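Local structure of separin (Saccharomyces cerevisiae, 5U1T) at residues A[62-66]-A[498-503]; A[522-528]-A[548-554]. The protein cleaves the Mcd1/Scc1 subunit of cohesin as a caspase-like cysteine protease at the onset of anaphase, and is held inactive by securin for most of the cell cycle. All blocks are in the same frame, centred on the assembly; numbering follows the deposited sequence.

Contact 1. Residues A[62-66]-A[498-503]; sequences LKSHH and NSSEIM
Residues 62-64 are the last turn of helix 48-64. His65 leaves helical geometry, and His66 turns into positive phi (52/23). Residues 498-500 are extended or irregular, with Asn498 also at positive phi (55/54), and helix 501-509 starts at Glu501. The backbones come closest at Ser64 and Ser500, with CA atoms 4.3 Å apart. Here the end of one helix meets the start of the other: Glu501 N makes weak hydrogen bonds to Ser64 O (3.4 Å) and Ser64 OG (3.3 Å). Ser500 is the N-cap. Its p rotamer places Ser500 OG 2.9 Å from Met503 N, which donates the capping bond. Ser500 OG also hydrogen-bonds His66 NE2 at 2.8 Å. Ile502 CB lies over a face of the His66 ring, 4.2 Å from its centroid, as a CH-pi contact. Lys63 curls round (chi3 and chi4 both p), and its NZ donates to Asn498 OD1 at 3.0 Å. One water joins His65 NE2 and Glu501 OE2, 2.9 Å from each; His65 ND1 bonds Leu550 O, and Glu501 OE1 bonds Ser522 OG. This is a serine N-cap set against another helix's C-terminal end, a junction between distant parts of separase's helical region.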
loop_
_atom_site.group_PDB
_atom_site.type_symbol
_atom_site.label_atom_id
_atom_site.label_comp_id
_atom_site.label_asym_id
_atom_site.label_seq_id
_atom_site.Cartn_x
_atom_site.Cartn_y
_atom_site.Cartn_z
ATOM N N LEU A 62 16.573 37.579 -21.803
ATOM C CA LEU A 62 17.724 36.725 -21.601
ATOM C C LEU A 62 17.943 36.442 -20.130
ATOM O O LEU A 62 18.332 35.343 -19.740
ATOM C CB LEU A 62 18.961 37.376 -22.218
ATOM C CG LEU A 62 18.924 37.260 -23.735
ATOM C CD1 LEU A 62 20.107 37.973 -24.347
ATOM C CD2 LEU A 62 18.898 35.799 -24.126
ATOM N N LYS A 63 17.691 37.457 -19.324
ATOM C CA LYS A 63 17.847 37.370 -17.895
ATOM C C LYS A 63 16.756 36.485 -17.350
ATOM O O LYS A 63 16.977 35.688 -16.436
ATOM C CB LYS A 63 17.767 38.759 -17.270
ATOM C CG LYS A 63 18.135 38.809 -15.828
ATOM C CD LYS A 63 18.594 40.197 -15.453
ATOM C CE LYS A 63 17.429 41.190 -15.377
ATOM N NZ LYS A 63 16.707 41.115 -14.073
ATOM N N SER A 64 15.565 36.625 -17.917
ATOM C CA SER A 64 14.426 35.923 -17.380
ATOM C C SER A 64 14.493 34.434 -17.686
ATOM O O SER A 64 13.996 33.625 -16.906
ATOM C CB SER A 64 13.141 36.498 -17.922
ATOM O OG SER A 64 12.049 35.901 -17.269
ATOM N N HIS A 65 15.105 34.074 -18.813
ATOM C CA HIS A 65 15.146 32.680 -19.231
ATOM C C HIS A 65 16.492 32.052 -18.941
ATOM O O HIS A 65 16.853 31.072 -19.561
ATOM C CB HIS A 65 14.834 32.550 -20.726
ATOM C CG HIS A 65 13.484 33.072 -21.108
ATOM N ND1 HIS A 65 13.005 33.012 -22.401
ATOM C CD2 HIS A 65 12.508 33.659 -20.373
ATOM C CE1 HIS A 65 11.793 33.546 -22.443
ATOM N NE2 HIS A 65 11.466 33.936 -21.222
ATOM N N HIS A 66 17.240 32.672 -18.029
ATOM C CA HIS A 66 18.586 32.232 -17.630
ATOM C C HIS A 66 19.601 31.991 -18.772
ATOM O O HIS A 66 20.568 31.266 -18.599
ATOM C CB HIS A 66 18.458 30.960 -16.771
ATOM C CG HIS A 66 17.942 31.221 -15.389
ATOM N ND1 HIS A 66 18.483 30.628 -14.267
ATOM C CD2 HIS A 66 16.964 32.042 -14.947
ATOM C CE1 HIS A 66 17.852 31.071 -13.193
ATOM N NE2 HIS A 66 16.930 31.931 -13.582
ATOM N N ASN A 498 13.094 41.766 -9.324
ATOM C CA ASN A 498 14.390 41.377 -9.827
ATOM C C ASN A 498 14.694 39.902 -9.697
ATOM O O ASN A 498 15.680 39.506 -9.139
ATOM C CB ASN A 498 15.503 42.258 -9.255
ATOM C CG ASN A 498 16.829 42.083 -9.962
ATOM O OD1 ASN A 498 16.873 41.800 -11.130
ATOM N ND2 ASN A 498 17.900 42.248 -9.257
ATOM N N SER A 499 13.802 39.088 -10.215
ATOM C CA SER A 499 14.012 37.640 -10.245
ATOM C C SER A 499 13.509 37.093 -11.568
ATOM O O SER A 499 12.658 37.716 -12.221
ATOM C CB SER A 499 13.306 36.951 -9.074
ATOM O OG SER A 499 11.926 37.272 -9.059
ATOM N N SER A 500 14.026 35.931 -11.960
ATOM C CA SER A 500 13.650 35.303 -13.213
ATOM C C SER A 500 12.293 34.629 -13.189
ATOM O O SER A 500 11.669 34.434 -12.147
ATOM C CB SER A 500 14.677 34.255 -13.593
ATOM O OG SER A 500 14.668 33.234 -12.623
ATOM N N GLU A 501 11.861 34.267 -14.385
ATOM C CA GLU A 501 10.690 33.451 -14.604
ATOM C C GLU A 501 10.892 32.091 -13.961
ATOM O O GLU A 501 10.022 31.582 -13.261
ATOM C CB GLU A 501 10.455 33.295 -16.096
ATOM C CG GLU A 501 9.281 32.484 -16.431
ATOM C CD GLU A 501 9.072 32.375 -17.920
ATOM O OE1 GLU A 501 9.641 31.454 -18.553
ATOM O OE2 GLU A 501 8.331 33.225 -18.454
ATOM N N ILE A 502 12.057 31.508 -14.210
ATOM C CA ILE A 502 12.388 30.199 -13.689
ATOM C C ILE A 502 12.353 30.171 -12.145
ATOM O O ILE A 502 11.741 29.273 -11.534
ATOM C CB ILE A 502 13.758 29.761 -14.229
ATOM C CG1 ILE A 502 13.794 30.008 -15.742
ATOM C CG2 ILE A 502 14.025 28.312 -13.891
ATOM C CD1 ILE A 502 14.812 29.189 -16.505
ATOM N N MET A 503 12.977 31.160 -11.516
ATOM C CA MET A 503 12.960 31.256 -10.067
ATOM C C MET A 503 11.544 31.336 -9.509
ATOM O O MET A 503 11.247 30.714 -8.482
ATOM C CB MET A 503 13.753 32.475 -9.595
ATOM C CG MET A 503 15.237 32.329 -9.752
ATOM S SD MET A 503 16.102 33.861 -9.344
ATOM C CE MET A 503 15.851 33.978 -7.559
HETATM O O HOH W 1 8.635 34.343 -21.138
#

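Contact 2. Residues A[522-528]-A[548-554]; sequences SQLSRMI and DKLHLLN
Ser522 is the N-cap residue of helix 523-533, and residues 523-528 form its first turns. Residues 548-551 are a loop, followed by a 3-10 turn from Leu552. CA atoms are 6.4 Å apart at Leu524 and Leu553, and 7.1 Å at Ser522 and Asp548. The apolar part centres on Leu553 (chi1 m, chi2 t). Leu524 CD1 lies 3.7 Å from Leu553 CB, and Ile528 CD1 is 3.9 Å from Leu553 CD1. Ile560 of helix 557-572 touches both Leu524 and Ile528. The polar part gathers round His551 (chi1 t). His551 NE2 is 3.0 Å from Ser522 OG and 3.4 Å from Ser525 OG; all three atoms hydrogen-bond Glu501 OE1 of contact 1. One water accepts from Gln523 N (3.0 Å) and donates to Asp548 OD1 (2.9 Å). Within the loop, His551 ND1 accepts from Leu553 N at 3.1 Å, and Asn554 ND2 donates to Asp548 O at 2.5 Å. The loop is thus braced internally. Since His551 ND1 accepts and NE2 bonds the Glu501 carboxylate, the chemistry is consistent with NE2 carrying the proton.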
loop_
_atom_site.group_PDB
_atom_site.type_symbol
_atom_site.label_atom_id
_atom_site.label_comp_id
_atom_site.label_asym_id
_atom_site.label_seq_id
_atom_site.Cartn_x
_atom_site.Cartn_y
_atom_site.Cartn_z
ATOM N N SER A 522 6.667 31.159 -20.132
ATOM C CA SER A 522 6.895 30.234 -21.238
ATOM C C SER A 522 6.342 28.842 -20.894
ATOM O O SER A 522 6.291 28.483 -19.715
ATOM C CB SER A 522 8.375 30.149 -21.527
ATOM O OG SER A 522 9.024 29.804 -20.324
ATOM N N GLN A 523 5.944 28.067 -21.907
ATOM C CA GLN A 523 5.376 26.735 -21.677
ATOM C C GLN A 523 6.218 25.885 -20.737
ATOM O O GLN A 523 5.682 25.296 -19.802
ATOM C CB GLN A 523 5.180 25.971 -22.991
ATOM C CG GLN A 523 3.982 26.412 -23.840
ATOM C CD GLN A 523 2.619 26.119 -23.197
ATOM O OE1 GLN A 523 2.239 24.953 -23.016
ATOM N NE2 GLN A 523 1.873 27.182 -22.858
ATOM N N LEU A 524 7.530 25.827 -20.964
ATOM C CA LEU A 524 8.396 24.942 -20.180
ATOM C C LEU A 524 8.466 25.360 -18.721
ATOM O O LEU A 524 8.727 24.531 -17.854
ATOM C CB LEU A 524 9.813 24.887 -20.757
ATOM C CG LEU A 524 10.085 23.960 -21.945
ATOM C CD1 LEU A 524 11.498 24.141 -22.431
ATOM C CD2 LEU A 524 9.831 22.504 -21.597
ATOM N N SER A 525 8.252 26.651 -18.456
ATOM C CA SER A 525 8.242 27.155 -17.093
ATOM C C SER A 525 6.926 26.780 -16.418
ATOM O O SER A 525 6.890 26.431 -15.240
ATOM C CB SER A 525 8.454 28.672 -17.073
ATOM O OG SER A 525 9.741 28.996 -17.555
ATOM N N ARG A 526 5.845 26.855 -17.183
ATOM C CA ARG A 526 4.541 26.451 -16.695
ATOM C C ARG A 526 4.492 24.951 -16.456
ATOM O O ARG A 526 3.812 24.497 -15.538
ATOM C CB ARG A 526 3.461 26.862 -17.676
ATOM C CG ARG A 526 3.494 28.324 -17.990
ATOM C CD ARG A 526 2.370 28.676 -18.902
ATOM N NE ARG A 526 1.103 28.367 -18.267
ATOM C CZ ARG A 526 -0.071 28.400 -18.887
ATOM N NH1 ARG A 526 -1.172 28.097 -18.209
ATOM N NH2 ARG A 526 -0.145 28.729 -20.174
ATOM N N MET A 527 5.229 24.190 -17.267
ATOM C CA MET A 527 5.267 22.731 -17.126
ATOM C C MET A 527 5.942 22.316 -15.842
ATOM O O MET A 527 5.461 21.436 -15.160
ATOM C CB MET A 527 5.966 22.077 -18.312
ATOM C CG MET A 527 5.082 22.013 -19.528
ATOM S SD MET A 527 5.862 21.374 -21.011
ATOM C CE MET A 527 6.038 19.644 -20.654
ATOM N N ILE A 528 7.055 22.952 -15.502
ATOM C CA ILE A 528 7.678 22.660 -14.227
ATOM C C ILE A 528 6.691 23.035 -13.118
ATOM O O ILE A 528 6.517 22.278 -12.167
ATOM C CB ILE A 528 9.020 23.393 -14.049
ATOM C CG1 ILE A 528 10.054 22.823 -15.023
ATOM C CG2 ILE A 528 9.531 23.217 -12.634
ATOM C CD1 ILE A 528 11.418 23.467 -14.962
ATOM N N ASP A 548 10.041 28.450 -27.175
ATOM C CA ASP A 548 10.834 29.673 -27.075
ATOM C C ASP A 548 12.209 29.355 -27.623
ATOM O O ASP A 548 12.800 28.319 -27.291
ATOM C CB ASP A 548 10.925 30.190 -25.637
ATOM C CG ASP A 548 9.567 30.496 -25.047
ATOM O OD1 ASP A 548 8.699 29.602 -25.056
ATOM O OD2 ASP A 548 9.342 31.632 -24.583
ATOM N N LYS A 549 12.714 30.241 -28.472
ATOM C CA LYS A 549 14.008 30.019 -29.097
ATOM C C LYS A 549 15.120 30.088 -28.048
ATOM O O LYS A 549 15.990 29.217 -27.984
ATOM C CB LYS A 549 14.217 31.021 -30.233
ATOM C CG LYS A 549 13.306 30.745 -31.456
ATOM C CD LYS A 549 13.044 32.007 -32.321
ATOM C CE LYS A 549 14.299 32.486 -33.079
ATOM N NZ LYS A 549 14.020 33.654 -33.990
ATOM N N LEU A 550 15.043 31.080 -27.178
ATOM C CA LEU A 550 16.061 31.274 -26.158
ATOM C C LEU A 550 15.526 30.932 -24.779
ATOM O O LEU A 550 14.760 31.701 -24.199
ATOM C CB LEU A 550 16.560 32.723 -26.187
ATOM C CG LEU A 550 17.053 33.185 -27.571
ATOM C CD1 LEU A 550 17.528 34.625 -27.541
ATOM C CD2 LEU A 550 18.155 32.263 -28.115
ATOM N N HIS A 551 15.923 29.793 -24.237
ATOM C CA HIS A 551 15.517 29.457 -22.884
ATOM C C HIS A 551 16.448 28.419 -22.309
ATOM O O HIS A 551 16.797 27.477 -23.003
ATOM C CB HIS A 551 14.075 28.952 -22.870
ATOM C CG HIS A 551 13.355 29.218 -21.582
ATOM N ND1 HIS A 551 13.864 28.852 -20.356
ATOM C CD2 HIS A 551 12.173 29.826 -21.335
ATOM C CE1 HIS A 551 13.028 29.226 -19.404
ATOM N NE2 HIS A 551 11.994 29.818 -19.974
ATOM N N LEU A 552 16.868 28.584 -21.060
ATOM C CA LEU A 552 17.702 27.579 -20.412
ATOM C C LEU A 552 16.935 26.259 -20.343
ATOM O O LEU A 552 17.509 25.173 -20.470
ATOM C CB LEU A 552 18.132 28.007 -19.008
ATOM C CG LEU A 552 18.957 26.958 -18.259
ATOM C CD1 LEU A 552 20.279 26.752 -18.944
ATOM C CD2 LEU A 552 19.180 27.311 -16.812
ATOM N N LEU A 553 15.623 26.355 -20.174
ATOM C CA LEU A 553 14.822 25.157 -19.985
ATOM C C LEU A 553 14.769 24.324 -21.263
ATOM O O LEU A 553 14.375 23.169 -21.234
ATOM C CB LEU A 553 13.408 25.513 -19.518
ATOM C CG LEU A 553 13.331 26.103 -18.116
ATOM C CD1 LEU A 553 11.902 26.137 -17.705
ATOM C CD2 LEU A 553 14.170 25.327 -17.138
ATOM N N ASN A 554 15.187 24.902 -22.385
ATOM C CA ASN A 554 15.220 24.133 -23.620
ATOM C C ASN A 554 16.292 23.041 -23.556
ATOM O O ASN A 554 16.277 22.077 -24.326
ATOM C CB ASN A 554 15.455 25.056 -24.822
ATOM C CG ASN A 554 14.190 25.792 -25.249
ATOM O OD1 ASN A 554 13.069 25.290 -25.047
ATOM N ND2 ASN A 554 14.356 26.986 -25.846
HETATM O O HOH W 2 5.846 29.506 -24.525
#

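How the contacts relate
The two contacts form one continuous buried junction, with centres about 11 Å apart. Glu501 of contact 1 is one polar joint. Glu501 OE1 lies 2.5 Å from Ser522 OG and 2.7 Å from Ser525 OG, both probable hydrogen bonds, and it also bonds His551 NE2. His65 is another: its ND1 bonds Leu550 O, and its backbone bonds Leu552. The His65 and His551 rings stack, with His65 ND1 3.5 Å from His551 CD2. Ile502 CD1 packs 3.4 Å from His551 CE1. Along the chain the contacts are in series, and helices 501-509 and 523-533 are consecutive. Contact 1 brings in the distant N-terminal helix 48-64; contact 2 is a local pairing. Both lie away from the probable catalytic Cys1497.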